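PDB 6S6H: chromosome-partitioning protein ParB from Caulobacter vibrioides NA1000, which takes part in chromosome partition by binding DNA near the replication origin, and is captured here as its DNA-binding domain on the centromeric parS site. Local coordinates for residues B[12-17]-B[45-50]; B[19-24]-B[64-69]; B[71-76]-B[94-99]. All coordinates share one frame; numbering follows the deposited sequence.

Contact 1: B[12-17]-B[45-50]; sequences NVQRAD and IGKSRS. With nucleotides of chain C; nucleotides of chain D.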
loop_
_atom_site.group_PDB
_atom_site.type_symbol
_atom_site.label_atom_id
_atom_site.label_comp_id
_atom_site.label_asym_id
_atom_site.label_seq_id
_atom_site.Cartn_x
_atom_site.Cartn_y
_atom_site.Cartn_z
ATOM N N ASN B 12 -16.270 5.184 -6.187
ATOM C CA ASN B 12 -15.625 6.438 -5.706
ATOM C C ASN B 12 -15.251 6.340 -4.221
ATOM O O ASN B 12 -14.616 7.288 -3.725
ATOM C CB ASN B 12 -16.490 7.666 -6.004
ATOM C CG ASN B 12 -16.274 8.182 -7.412
ATOM O OD1 ASN B 12 -15.520 9.130 -7.618
ATOM N ND2 ASN B 12 -16.901 7.545 -8.388
ATOM N N VAL B 13 -15.592 5.246 -3.537
ATOM C CA VAL B 13 -15.200 5.023 -2.112
ATOM C C VAL B 13 -13.673 5.135 -2.004
ATOM O O VAL B 13 -13.202 5.898 -1.138
ATOM C CB VAL B 13 -15.710 3.668 -1.581
ATOM C CG1 VAL B 13 -15.077 3.306 -0.239
ATOM C CG2 VAL B 13 -17.229 3.643 -1.489
ATOM N N GLN B 14 -12.940 4.418 -2.864
ATOM C CA GLN B 14 -11.452 4.328 -2.839
ATOM C C GLN B 14 -10.825 5.592 -3.451
ATOM O O GLN B 14 -9.662 5.878 -3.111
ATOM C CB GLN B 14 -10.976 3.063 -3.559
ATOM C CG GLN B 14 -11.095 3.121 -5.079
ATOM C CD GLN B 14 -10.957 1.759 -5.723
ATOM O OE1 GLN B 14 -10.320 0.854 -5.184
ATOM N NE2 GLN B 14 -11.555 1.607 -6.894
ATOM N N ARG B 15 -11.556 6.310 -4.313
ATOM C CA ARG B 15 -11.065 7.516 -5.038
ATOM C C ARG B 15 -11.213 8.763 -4.155
ATOM O O ARG B 15 -10.486 9.738 -4.402
ATOM C CB ARG B 15 -11.800 7.677 -6.373
ATOM C CG ARG B 15 -11.548 6.533 -7.347
ATOM C CD ARG B 15 -12.213 6.708 -8.699
ATOM N NE ARG B 15 -11.400 7.497 -9.623
ATOM C CZ ARG B 15 -11.551 8.798 -9.879
ATOM N NH1 ARG B 15 -12.503 9.505 -9.287
ATOM N NH2 ARG B 15 -10.740 9.393 -10.740
ATOM N N ALA B 16 -12.104 8.732 -3.161
ATOM C CA ALA B 16 -12.322 9.827 -2.182
ATOM C C ALA B 16 -11.152 9.874 -1.190
ATOM O O ALA B 16 -10.294 8.971 -1.238
ATOM C CB ALA B 16 -13.639 9.631 -1.472
ATOM N N ASP B 17 -11.127 10.895 -0.326
ATOM C CA ASP B 17 -10.059 11.125 0.684
ATOM C C ASP B 17 -10.476 10.473 2.011
ATOM O O ASP B 17 -10.611 11.200 3.021
ATOM C CB ASP B 17 -9.771 12.622 0.835
ATOM C CG ASP B 17 -8.613 12.943 1.768
ATOM O OD1 ASP B 17 -7.820 12.023 2.059
ATOM O OD2 ASP B 17 -8.517 14.108 2.203
ATOM N N ILE B 45 -15.037 -2.381 -7.843
ATOM C CA ILE B 45 -13.904 -1.468 -7.503
ATOM C C ILE B 45 -12.593 -1.997 -8.100
ATOM O O ILE B 45 -11.562 -1.339 -7.884
ATOM C CB ILE B 45 -13.798 -1.250 -5.978
ATOM C CG1 ILE B 45 -13.205 -2.460 -5.251
ATOM C CG2 ILE B 45 -15.147 -0.850 -5.401
ATOM C CD1 ILE B 45 -12.930 -2.220 -3.786
ATOM N N GLY B 46 -12.623 -3.127 -8.817
ATOM C CA GLY B 46 -11.439 -3.728 -9.464
ATOM C C GLY B 46 -10.418 -4.224 -8.451
ATOM O O GLY B 46 -9.212 -4.066 -8.704
ATOM N N LYS B 47 -10.883 -4.811 -7.345
ATOM C CA LYS B 47 -10.038 -5.389 -6.263
ATOM C C LYS B 47 -10.461 -6.842 -6.024
ATOM O O LYS B 47 -11.402 -7.306 -6.695
ATOM C CB LYS B 47 -10.168 -4.559 -4.980
ATOM C CG LYS B 47 -9.467 -3.207 -5.014
ATOM C CD LYS B 47 -7.967 -3.310 -4.853
ATOM C CE LYS B 47 -7.211 -2.235 -5.605
ATOM N NZ LYS B 47 -7.544 -0.882 -5.102
ATOM N N SER B 48 -9.779 -7.524 -5.100
ATOM C CA SER B 48 -10.061 -8.924 -4.685
ATOM C C SER B 48 -11.157 -8.942 -3.615
ATOM O O SER B 48 -11.336 -7.929 -2.914
ATOM C CB SER B 48 -8.808 -9.607 -4.190
ATOM O OG SER B 48 -8.396 -9.066 -2.943
ATOM N N ARG B 49 -11.852 -10.072 -3.490
ATOM C CA ARG B 49 -12.920 -10.292 -2.481
ATOM C C ARG B 49 -12.296 -10.252 -1.076
ATOM O O ARG B 49 -12.919 -9.661 -0.172
ATOM C CB ARG B 49 -13.648 -11.602 -2.806
ATOM C CG ARG B 49 -14.930 -11.841 -2.022
ATOM C CD ARG B 49 -14.705 -12.345 -0.608
ATOM N NE ARG B 49 -13.751 -13.444 -0.546
ATOM C CZ ARG B 49 -13.290 -13.991 0.578
ATOM N NH1 ARG B 49 -13.696 -13.544 1.756
ATOM N NH2 ARG B 49 -12.421 -14.989 0.516
ATOM N N SER B 50 -11.103 -10.831 -0.896
ATOM C CA SER B 50 -10.388 -10.887 0.409
ATOM C C SER B 50 -9.973 -9.477 0.860
ATOM O O SER B 50 -10.041 -9.207 2.077
ATOM C CB SER B 50 -9.207 -11.823 0.359
ATOM O OG SER B 50 -8.297 -11.451 -0.660
ATOM P P DA C 14 -6.133 -6.831 -4.862
ATOM O OP1 DA C 14 -6.422 -6.625 -6.302
ATOM O OP2 DA C 14 -7.221 -6.686 -3.859
ATOM O "O5'" DA C 14 -5.471 -8.273 -4.751
ATOM C "C5'" DA C 14 -4.314 -8.584 -5.545
ATOM C "C4'" DA C 14 -3.894 -10.018 -5.329
ATOM O "O4'" DA C 14 -3.411 -10.189 -3.977
ATOM C "C3'" DA C 14 -4.998 -11.055 -5.504
ATOM O "O3'" DA C 14 -4.374 -12.214 -6.051
ATOM C "C2'" DA C 14 -5.479 -11.286 -4.083
ATOM C "C1'" DA C 14 -4.182 -11.174 -3.305
ATOM N N9 DA C 14 -4.315 -10.756 -1.911
ATOM C C8 DA C 14 -5.164 -9.819 -1.373
ATOM N N7 DA C 14 -5.015 -9.653 -0.081
ATOM C C5 DA C 14 -3.990 -10.528 0.251
ATOM C C6 DA C 14 -3.361 -10.827 1.471
ATOM N N6 DA C 14 -3.683 -10.251 2.631
ATOM N N1 DA C 14 -2.377 -11.753 1.459
ATOM C C2 DA C 14 -2.052 -12.330 0.293
ATOM N N3 DA C 14 -2.574 -12.135 -0.915
ATOM C C4 DA C 14 -3.548 -11.210 -0.868
ATOM P P DT D 3 -21.056 -12.121 1.539
ATOM O OP1 DT D 3 -21.987 -11.131 2.137
ATOM O OP2 DT D 3 -20.303 -11.781 0.306
ATOM O "O5'" DT D 3 -20.020 -12.550 2.671
ATOM C "C5'" DT D 3 -20.467 -13.208 3.876
ATOM C "C4'" DT D 3 -19.302 -13.819 4.619
ATOM O "O4'" DT D 3 -18.711 -14.888 3.845
ATOM C "C3'" DT D 3 -18.153 -12.855 4.956
ATOM O "O3'" DT D 3 -17.988 -12.771 6.380
ATOM C "C2'" DT D 3 -16.942 -13.468 4.270
ATOM C "C1'" DT D 3 -17.338 -14.921 4.176
ATOM N N1 DT D 3 -16.628 -15.715 3.152
ATOM C C2 DT D 3 -15.848 -16.766 3.583
ATOM O O2 DT D 3 -15.721 -17.063 4.760
ATOM N N3 DT D 3 -15.220 -17.461 2.580
ATOM C C4 DT D 3 -15.286 -17.214 1.222
ATOM O O4 DT D 3 -14.660 -17.925 0.441
ATOM C C5 DT D 3 -16.118 -16.094 0.840
ATOM C C7 DT D 3 -16.252 -15.752 -0.611
ATOM C C6 DT D 3 -16.736 -15.408 1.811
ATOM P P DG D 4 -16.780 -11.926 7.029
ATOM O OP1 DG D 4 -17.304 -11.222 8.228
ATOM O OP2 DG D 4 -16.130 -11.132 5.955
ATOM O "O5'" DG D 4 -15.791 -13.071 7.527
ATOM C "C5'" DG D 4 -16.169 -13.932 8.618
ATOM C "C4'" DG D 4 -14.962 -14.657 9.166
ATOM O "O4'" DG D 4 -14.420 -15.540 8.156
ATOM C "C3'" DG D 4 -13.806 -13.756 9.595
ATOM O "O3'" DG D 4 -13.207 -14.276 10.784
ATOM C "C2'" DG D 4 -12.870 -13.796 8.402
ATOM C "C1'" DG D 4 -13.069 -15.208 7.881
ATOM N N9 DG D 4 -12.862 -15.363 6.446
ATOM C C8 DG D 4 -13.514 -14.693 5.440
ATOM N N7 DG D 4 -13.130 -15.060 4.248
ATOM C C5 DG D 4 -12.173 -16.037 4.481
ATOM C C6 DG D 4 -11.404 -16.805 3.570
ATOM O O6 DG D 4 -11.412 -16.769 2.334
ATOM N N1 DG D 4 -10.556 -17.686 4.232
ATOM C C2 DG D 4 -10.458 -17.812 5.596
ATOM N N2 DG D 4 -9.578 -18.721 6.047
ATOM N N3 DG D 4 -11.169 -17.102 6.457
ATOM C C4 DG D 4 -12.001 -16.240 5.834
#
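Gln14 reaches from the loop after helix 4-11 to Ile45 and Lys47 at the turn of the helix-turn-helix motif, in which helix 38-45 and recognition helix 49-57 are joined by the turn 46-48. The turn opens at Gly46, since glycine tolerates the positive phi with which the chain leaves the helix here. Gln14 uses both ends of its amide: NE2 gives a nearly straight bond (164°) to Ile45 O at 3.1 Å, striking a lone pair in the carbonyl plane, and OE1 takes a weak bond of 3.3 Å from Lys47 NZ. Ile45 O also lies close to the plane of the glutamine amide, so the first bond, helped by the weak one, favours this rotation. CG of Gln14 sits between its backbone N and carbonyl carbon (chi1 74°), from where the extended chain carries the amide to the turn. Tyr27 of helix 20-34 packs against both Gln14 and Ile45.

Beyond the turn the donors serve DNA. Ser48 N and Ser48 OG converge on OP2 of DA14 in chain C, at 3.0 and 2.8 Å, while the same hydroxyl oxygen caps the helix by accepting from His51 N. A small N-cap serine suits this double task, and the helix start probably favours the phosphate electrostatically. Arg49, a long two-pronged donor, reads DG4 of chain D in the major groove. DT3 of chain D covers one guanidinium face, with C5 3.5 Å above the plane. Arg49 NH1 binds DG4 N7 at 3.0 Å. Arg49 NH2 makes the shorter bond, 2.7 Å to DG4 O6.

Contact 2: B[19-24]-B[64-69]; sequences NVLEEA and EVQSYL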
loop_
_atom_site.group_PDB
_atom_site.type_symbol
_atom_site.label_atom_id
_atom_site.label_comp_id
_atom_site.label_asym_id
_atom_site.label_seq_id
_atom_site.Cartn_x
_atom_site.Cartn_y
_atom_site.Cartn_z
ATOM N N ASN B 19 -9.862 7.556 5.083
ATOM C CA ASN B 19 -8.952 6.629 5.802
ATOM C C ASN B 19 -9.551 5.220 5.691
ATOM O O ASN B 19 -10.721 5.100 5.293
ATOM C CB ASN B 19 -8.672 7.100 7.236
ATOM C CG ASN B 19 -9.862 7.012 8.167
ATOM O OD1 ASN B 19 -10.625 6.050 8.135
ATOM N ND2 ASN B 19 -10.009 8.002 9.032
ATOM N N VAL B 20 -8.768 4.190 6.012
ATOM C CA VAL B 20 -9.123 2.761 5.762
ATOM C C VAL B 20 -10.441 2.409 6.471
ATOM O O VAL B 20 -11.218 1.627 5.892
ATOM C CB VAL B 20 -7.974 1.819 6.172
ATOM C CG1 VAL B 20 -7.747 1.805 7.676
ATOM C CG2 VAL B 20 -8.192 0.408 5.649
ATOM N N LEU B 21 -10.688 2.953 7.669
ATOM C CA LEU B 21 -11.892 2.634 8.488
ATOM C C LEU B 21 -13.136 3.310 7.893
ATOM O O LEU B 21 -14.229 2.715 7.992
ATOM C CB LEU B 21 -11.663 3.074 9.937
ATOM C CG LEU B 21 -10.625 2.263 10.710
ATOM C CD1 LEU B 21 -10.382 2.867 12.084
ATOM C CD2 LEU B 21 -11.046 0.804 10.833
ATOM N N GLU B 22 -12.984 4.504 7.316
ATOM C CA GLU B 22 -14.081 5.234 6.627
ATOM C C GLU B 22 -14.476 4.460 5.362
ATOM O O GLU B 22 -15.688 4.388 5.070
ATOM C CB GLU B 22 -13.662 6.673 6.316
ATOM C CG GLU B 22 -13.614 7.559 7.550
ATOM C CD GLU B 22 -12.933 8.902 7.355
ATOM O OE1 GLU B 22 -12.194 9.053 6.368
ATOM O OE2 GLU B 22 -13.134 9.791 8.199
ATOM N N GLU B 23 -13.493 3.893 4.655
ATOM C CA GLU B 23 -13.709 3.040 3.454
ATOM C C GLU B 23 -14.456 1.766 3.863
ATOM O O GLU B 23 -15.384 1.366 3.132
ATOM C CB GLU B 23 -12.383 2.683 2.784
ATOM C CG GLU B 23 -11.701 3.873 2.138
ATOM C CD GLU B 23 -10.505 3.537 1.267
ATOM O OE1 GLU B 23 -9.804 4.484 0.846
ATOM O OE2 GLU B 23 -10.284 2.337 1.013
ATOM N N ALA B 24 -14.057 1.159 4.984
ATOM C CA ALA B 24 -14.658 -0.073 5.548
ATOM C C ALA B 24 -16.154 0.144 5.806
ATOM O O ALA B 24 -16.967 -0.625 5.251
ATOM C CB ALA B 24 -13.937 -0.461 6.813
ATOM N N GLU B 64 -9.455 1.565 20.784
ATOM C CA GLU B 64 -8.041 1.962 21.044
ATOM C C GLU B 64 -7.203 1.710 19.787
ATOM O O GLU B 64 -6.425 2.607 19.414
ATOM C CB GLU B 64 -7.425 1.197 22.220
ATOM C CG GLU B 64 -7.999 1.558 23.580
ATOM C CD GLU B 64 -8.986 0.542 24.140
ATOM O OE1 GLU B 64 -9.860 0.068 23.369
ATOM O OE2 GLU B 64 -8.870 0.211 25.342
ATOM N N VAL B 65 -7.359 0.538 19.165
ATOM C CA VAL B 65 -6.596 0.124 17.947
ATOM C C VAL B 65 -7.044 0.991 16.767
ATOM O O VAL B 65 -6.164 1.471 16.024
ATOM C CB VAL B 65 -6.758 -1.378 17.644
ATOM C CG1 VAL B 65 -6.120 -1.761 16.315
ATOM C CG2 VAL B 65 -6.196 -2.234 18.768
ATOM N N GLN B 66 -8.355 1.181 16.605
ATOM C CA GLN B 66 -8.946 2.028 15.536
ATOM C C GLN B 66 -8.353 3.439 15.636
ATOM O O GLN B 66 -7.997 3.999 14.581
ATOM C CB GLN B 66 -10.474 2.029 15.626
ATOM C CG GLN B 66 -11.105 0.692 15.246
ATOM C CD GLN B 66 -12.603 0.775 15.069
ATOM O OE1 GLN B 66 -13.163 1.845 14.848
ATOM N NE2 GLN B 66 -13.269 -0.365 15.153
ATOM N N SER B 67 -8.220 3.972 16.856
ATOM C CA SER B 67 -7.591 5.290 17.144
ATOM C C SER B 67 -6.156 5.323 16.599
ATOM O O SER B 67 -5.791 6.338 15.979
ATOM C CB SER B 67 -7.622 5.612 18.615
ATOM O OG SER B 67 -8.945 5.524 19.125
ATOM N N TYR B 68 -5.377 4.258 16.810
ATOM C CA TYR B 68 -3.979 4.138 16.312
ATOM C C TYR B 68 -3.969 4.194 14.778
ATOM O O TYR B 68 -3.066 4.850 14.226
ATOM C CB TYR B 68 -3.300 2.865 16.827
ATOM C CG TYR B 68 -3.069 2.814 18.318
ATOM C CD1 TYR B 68 -2.529 3.891 19.005
ATOM C CD2 TYR B 68 -3.364 1.672 19.044
ATOM C CE1 TYR B 68 -2.315 3.845 20.373
ATOM C CE2 TYR B 68 -3.153 1.607 20.412
ATOM C CZ TYR B 68 -2.625 2.698 21.080
ATOM O OH TYR B 68 -2.412 2.639 22.427
ATOM N N LEU B 69 -4.931 3.533 14.119
ATOM C CA LEU B 69 -5.085 3.531 12.636
ATOM C C LEU B 69 -5.320 4.959 12.134
ATOM O O LEU B 69 -4.615 5.378 11.198
ATOM C CB LEU B 69 -6.258 2.632 12.231
ATOM C CG LEU B 69 -5.909 1.177 11.931
ATOM C CD1 LEU B 69 -7.158 0.390 11.561
ATOM C CD2 LEU B 69 -4.872 1.084 10.818
#
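Leu21 and Val20, in the first turn of helix 20-34, meet Leu69 and Gln66 of helix 63-71 in a helix-helix packing within the all-helical ParB DNA-binding domain. The local axes run at 116° to each other and come no closer than 11.1 Å, so branched aliphatic side chains have to bridge the gap.

The contact across the segments is apolar. Leu21 is its main link and divides its two methyl groups. CD2 meets Leu69 CD1 at 4.0 Å, the two leucines crossing at about a right angle. CD1 of Leu21 goes to the helix surface beside Gln66, where it lies 3.6 Å from Gln66 CB and equally far from Gln66 O. With CG turned away from the carbonyl carbon and set beside the backbone N (chi1 -69°), the leucine fork can reach both neighbours. Val20 adds a lighter touch at the same methyl, its CG1 4.2 Å from Leu69 CD1. Gln66 contributes its aliphatic part, while its NE2 makes a weak bond to Leu61 O. Leu58 packs on both Val20 and Leu21, and Val70 also touches Leu21, which extends the apolar patch around the crossing.

No hydrogen bond crosses the contact; the capping bonds lie within 19-24 and fix the start of the helix that presents Val20 and Leu21. Asn19, the N-cap, and Glu22 form a capping box, a task for which their short amide and longer carboxylate are suited. Glu22 N donates to Asn19 OD1 at 2.9 Å. In return Asn19 N donates over 3.1 Å to Glu22 OE1, arriving on the anti side of that oxygen and 32° out of the carboxylate plane.

Contact 3: B[71-76]-B[94-99]; sequences SGELTA and QIIEGG. With nucleotides of chain C.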
loop_
_atom_site.group_PDB
_atom_site.type_symbol
_atom_site.label_atom_id
_atom_site.label_comp_id
_atom_site.label_asym_id
_atom_site.label_seq_id
_atom_site.Cartn_x
_atom_site.Cartn_y
_atom_site.Cartn_z
ATOM N N SER B 71 -4.765 7.838 13.650
ATOM C CA SER B 71 -3.617 8.702 14.041
ATOM C C SER B 71 -2.374 8.349 13.215
ATOM O O SER B 71 -1.504 9.230 13.065
ATOM C CB SER B 71 -3.343 8.609 15.523
ATOM O OG SER B 71 -2.893 7.311 15.881
ATOM N N GLY B 72 -2.291 7.114 12.703
ATOM C CA GLY B 72 -1.191 6.641 11.841
ATOM C C GLY B 72 -0.052 6.025 12.637
ATOM O O GLY B 72 1.016 5.794 12.045
ATOM N N GLU B 73 -0.264 5.760 13.930
ATOM C CA GLU B 73 0.701 5.039 14.805
ATOM C C GLU B 73 0.795 3.574 14.354
ATOM O O GLU B 73 1.871 2.980 14.531
ATOM C CB GLU B 73 0.288 5.158 16.273
ATOM C CG GLU B 73 0.690 6.482 16.898
ATOM C CD GLU B 73 0.017 6.795 18.223
ATOM O OE1 GLU B 73 0.538 6.361 19.273
ATOM O OE2 GLU B 73 -1.035 7.468 18.201
ATOM N N LEU B 74 -0.293 3.024 13.804
ATOM C CA LEU B 74 -0.331 1.700 13.122
ATOM C C LEU B 74 -0.782 1.899 11.674
ATOM O O LEU B 74 -1.547 2.847 11.423
ATOM C CB LEU B 74 -1.316 0.768 13.839
ATOM C CG LEU B 74 -0.920 0.300 15.238
ATOM C CD1 LEU B 74 -1.982 -0.628 15.807
ATOM C CD2 LEU B 74 0.433 -0.393 15.230
ATOM N N THR B 75 -0.348 1.016 10.775
ATOM C CA THR B 75 -0.875 0.884 9.391
ATOM C C THR B 75 -1.977 -0.178 9.387
ATOM O O THR B 75 -2.116 -0.894 10.398
ATOM C CB THR B 75 0.229 0.514 8.390
ATOM O OG1 THR B 75 0.515 -0.876 8.546
ATOM C CG2 THR B 75 1.493 1.327 8.567
ATOM N N ALA B 76 -2.721 -0.272 8.283
ATOM C CA ALA B 76 -3.772 -1.287 8.036
ATOM C C ALA B 76 -3.177 -2.697 8.170
ATOM O O ALA B 76 -3.864 -3.567 8.725
ATOM C CB ALA B 76 -4.379 -1.070 6.670
ATOM N N GLN B 94 2.854 -3.143 21.898
ATOM C CA GLN B 94 4.152 -3.817 21.621
ATOM C C GLN B 94 4.673 -3.398 20.241
ATOM O O GLN B 94 5.889 -3.168 20.122
ATOM C CB GLN B 94 4.004 -5.338 21.706
ATOM C CG GLN B 94 4.025 -5.874 23.130
ATOM C CD GLN B 94 3.613 -7.325 23.195
ATOM O OE1 GLN B 94 4.421 -8.208 23.464
ATOM N NE2 GLN B 94 2.341 -7.585 22.940
ATOM N N ILE B 95 3.789 -3.319 19.243
ATOM C CA ILE B 95 4.123 -2.942 17.834
ATOM C C ILE B 95 4.688 -1.515 17.816
ATOM O O ILE B 95 5.713 -1.292 17.142
ATOM C CB ILE B 95 2.890 -3.085 16.917
ATOM C CG1 ILE B 95 2.512 -4.554 16.715
ATOM C CG2 ILE B 95 3.108 -2.378 15.583
ATOM C CD1 ILE B 95 1.072 -4.760 16.314
ATOM N N ILE B 96 4.043 -0.592 18.533
ATOM C CA ILE B 96 4.408 0.855 18.567
ATOM C C ILE B 96 5.689 1.033 19.392
ATOM O O ILE B 96 6.558 1.802 18.952
ATOM C CB ILE B 96 3.240 1.705 19.112
ATOM C CG1 ILE B 96 2.001 1.595 18.220
ATOM C CG2 ILE B 96 3.669 3.154 19.296
ATOM C CD1 ILE B 96 0.711 1.968 18.911
ATOM N N GLU B 97 5.790 0.353 20.540
ATOM C CA GLU B 97 6.982 0.379 21.438
ATOM C C GLU B 97 8.216 -0.139 20.688
ATOM O O GLU B 97 9.270 0.521 20.766
ATOM C CB GLU B 97 6.743 -0.458 22.700
ATOM C CG GLU B 97 6.444 0.369 23.941
ATOM C CD GLU B 97 7.666 0.915 24.669
ATOM O OE1 GLU B 97 7.494 1.839 25.495
ATOM O OE2 GLU B 97 8.786 0.418 24.419
ATOM N N GLY B 98 8.087 -1.276 19.997
ATOM C CA GLY B 98 9.206 -1.989 19.346
ATOM C C GLY B 98 9.514 -1.476 17.946
ATOM O O GLY B 98 10.600 -1.807 17.427
ATOM N N GLY B 99 8.603 -0.704 17.346
ATOM C CA GLY B 99 8.695 -0.266 15.938
ATOM C C GLY B 99 8.688 -1.453 14.986
ATOM O O GLY B 99 9.443 -1.419 14.002
ATOM P P DT C 12 -0.462 -0.416 4.564
ATOM O OP1 DT C 12 -1.289 0.814 4.493
ATOM O OP2 DT C 12 -0.761 -1.447 5.593
ATOM O "O5'" DT C 12 -0.502 -1.098 3.128
ATOM C "C5'" DT C 12 -0.161 -0.335 1.970
ATOM C "C4'" DT C 12 -0.622 -1.034 0.714
ATOM O "O4'" DT C 12 0.164 -2.224 0.483
ATOM C "C3'" DT C 12 -2.081 -1.478 0.699
ATOM O "O3'" DT C 12 -2.567 -1.214 -0.617
ATOM C "C2'" DT C 12 -2.012 -2.961 1.017
ATOM C "C1'" DT C 12 -0.659 -3.381 0.448
ATOM N N1 DT C 12 0.065 -4.456 1.169
ATOM C C2 DT C 12 0.784 -5.361 0.423
ATOM O O2 DT C 12 0.797 -5.359 -0.797
ATOM N N3 DT C 12 1.476 -6.290 1.161
ATOM C C4 DT C 12 1.533 -6.387 2.540
ATOM O O4 DT C 12 2.193 -7.280 3.066
ATOM C C5 DT C 12 0.760 -5.399 3.259
ATOM C C7 DT C 12 0.756 -5.429 4.755
ATOM C C6 DT C 12 0.092 -4.484 2.547
ATOM P P DG C 11 5.958 -1.953 7.516
ATOM O OP1 DG C 11 5.814 -1.237 8.811
ATOM O OP2 DG C 11 6.101 -3.434 7.519
ATOM O "O5'" DG C 11 4.757 -1.611 6.525
ATOM C "C5'" DG C 11 4.403 -0.256 6.225
ATOM C "C4'" DG C 11 3.423 -0.220 5.077
ATOM O "O4'" DG C 11 3.929 -1.008 3.972
ATOM C "C3'" DG C 11 2.032 -0.780 5.385
ATOM O "O3'" DG C 11 1.064 0.033 4.704
ATOM C "C2'" DG C 11 2.123 -2.215 4.892
ATOM C "C1'" DG C 11 3.069 -2.109 3.707
ATOM N N9 DG C 11 3.906 -3.282 3.491
ATOM C C8 DG C 11 4.575 -4.013 4.445
ATOM N N7 DG C 11 5.267 -4.999 3.941
ATOM C C5 DG C 11 5.037 -4.917 2.575
ATOM C C6 DG C 11 5.508 -5.733 1.514
ATOM O O6 DG C 11 6.253 -6.717 1.570
ATOM N N1 DG C 11 5.030 -5.297 0.283
ATOM C C2 DG C 11 4.201 -4.218 0.094
ATOM N N2 DG C 11 3.849 -3.957 -1.172
ATOM N N3 DG C 11 3.749 -3.454 1.076
ATOM C C4 DG C 11 4.205 -3.858 2.281
#
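Glu73 and Ile96 bring their CA atoms to 6.7 Å where the bend between helices 63-71 and 76-81 of the ParB DNA-binding domain passes the last turn of helix 88-98. Both helices that end here do so at a glycine with positive phi, Gly72 at 90° and Gly99 at 61°, a backbone shape this residue adopts easily.

Leu74 is the chief apolar link between the bend and the helix. It lies in a more extended backbone, and although its CB bond does not aim at helix 88-98, CG stands opposite the carbonyl carbon and beside the backbone N (chi1 -69°), a setting that lets CD2 come in between two consecutive isoleucines. That methyl presses closely on Ile95 CG2, at 3.3 Å, and lies 3.9 Å from Ile96 CG1; leucine meets each isoleucine at about a right angle. The beta-branched isoleucines suit the helix face, offering a methyl or methylene close to the backbone: Ile95 uses its short CG2 branch, Ile96 its longer CG1 arm. Ile96 also touches Glu73, with CG1 3.9 Å from Glu73 O and CD1 4.2 Å from Glu73 CB, so the glutamate takes part through its backbone O and CB. Tyr68 of helix 63-71 packs on Glu73, Leu74 and Ile96, while Thr105 of helix 102-110 touches Ile95.

Past Leu74 the bend meets DNA, at Thr75 and Ala76. Threonine, a good N-cap residue, suits the start of helix 76-81: its hydroxyl has His78 ND1 as a partner, and its methyl packs on the sugar of DG11 in chain C. Thr75 OG1 lies 3.3 Å from OP2 of DT12 in chain C, a weak contact at best. Ala76 N lies 3.5 Å from OP2 of the same DT12.

The three contacts line up through the domain, with contact 2 in the middle. Its centre is 16 Å from that of contact 1 and 13 Å from that of contact 3; the centres of contacts 1 and 3 are 24 Å apart, their nearest atoms about 11 Å. Val13 CG1 meets Glu23 O at 3.9 Å, joining contacts 1 and 2. Leu69 CD2 packs 3.4 Å from Thr75 O, and Tyr68 CD1 3.8 Å from Ile96 CD1, joining contacts 2 and 3. The outer two reach DNA: contact 1 at a phosphate of chain C and bases of chain D, contact 3 at a chain C phosphate two nucleotides away. Contact 2 stays about 6 Å from the nearest nucleic acid atom.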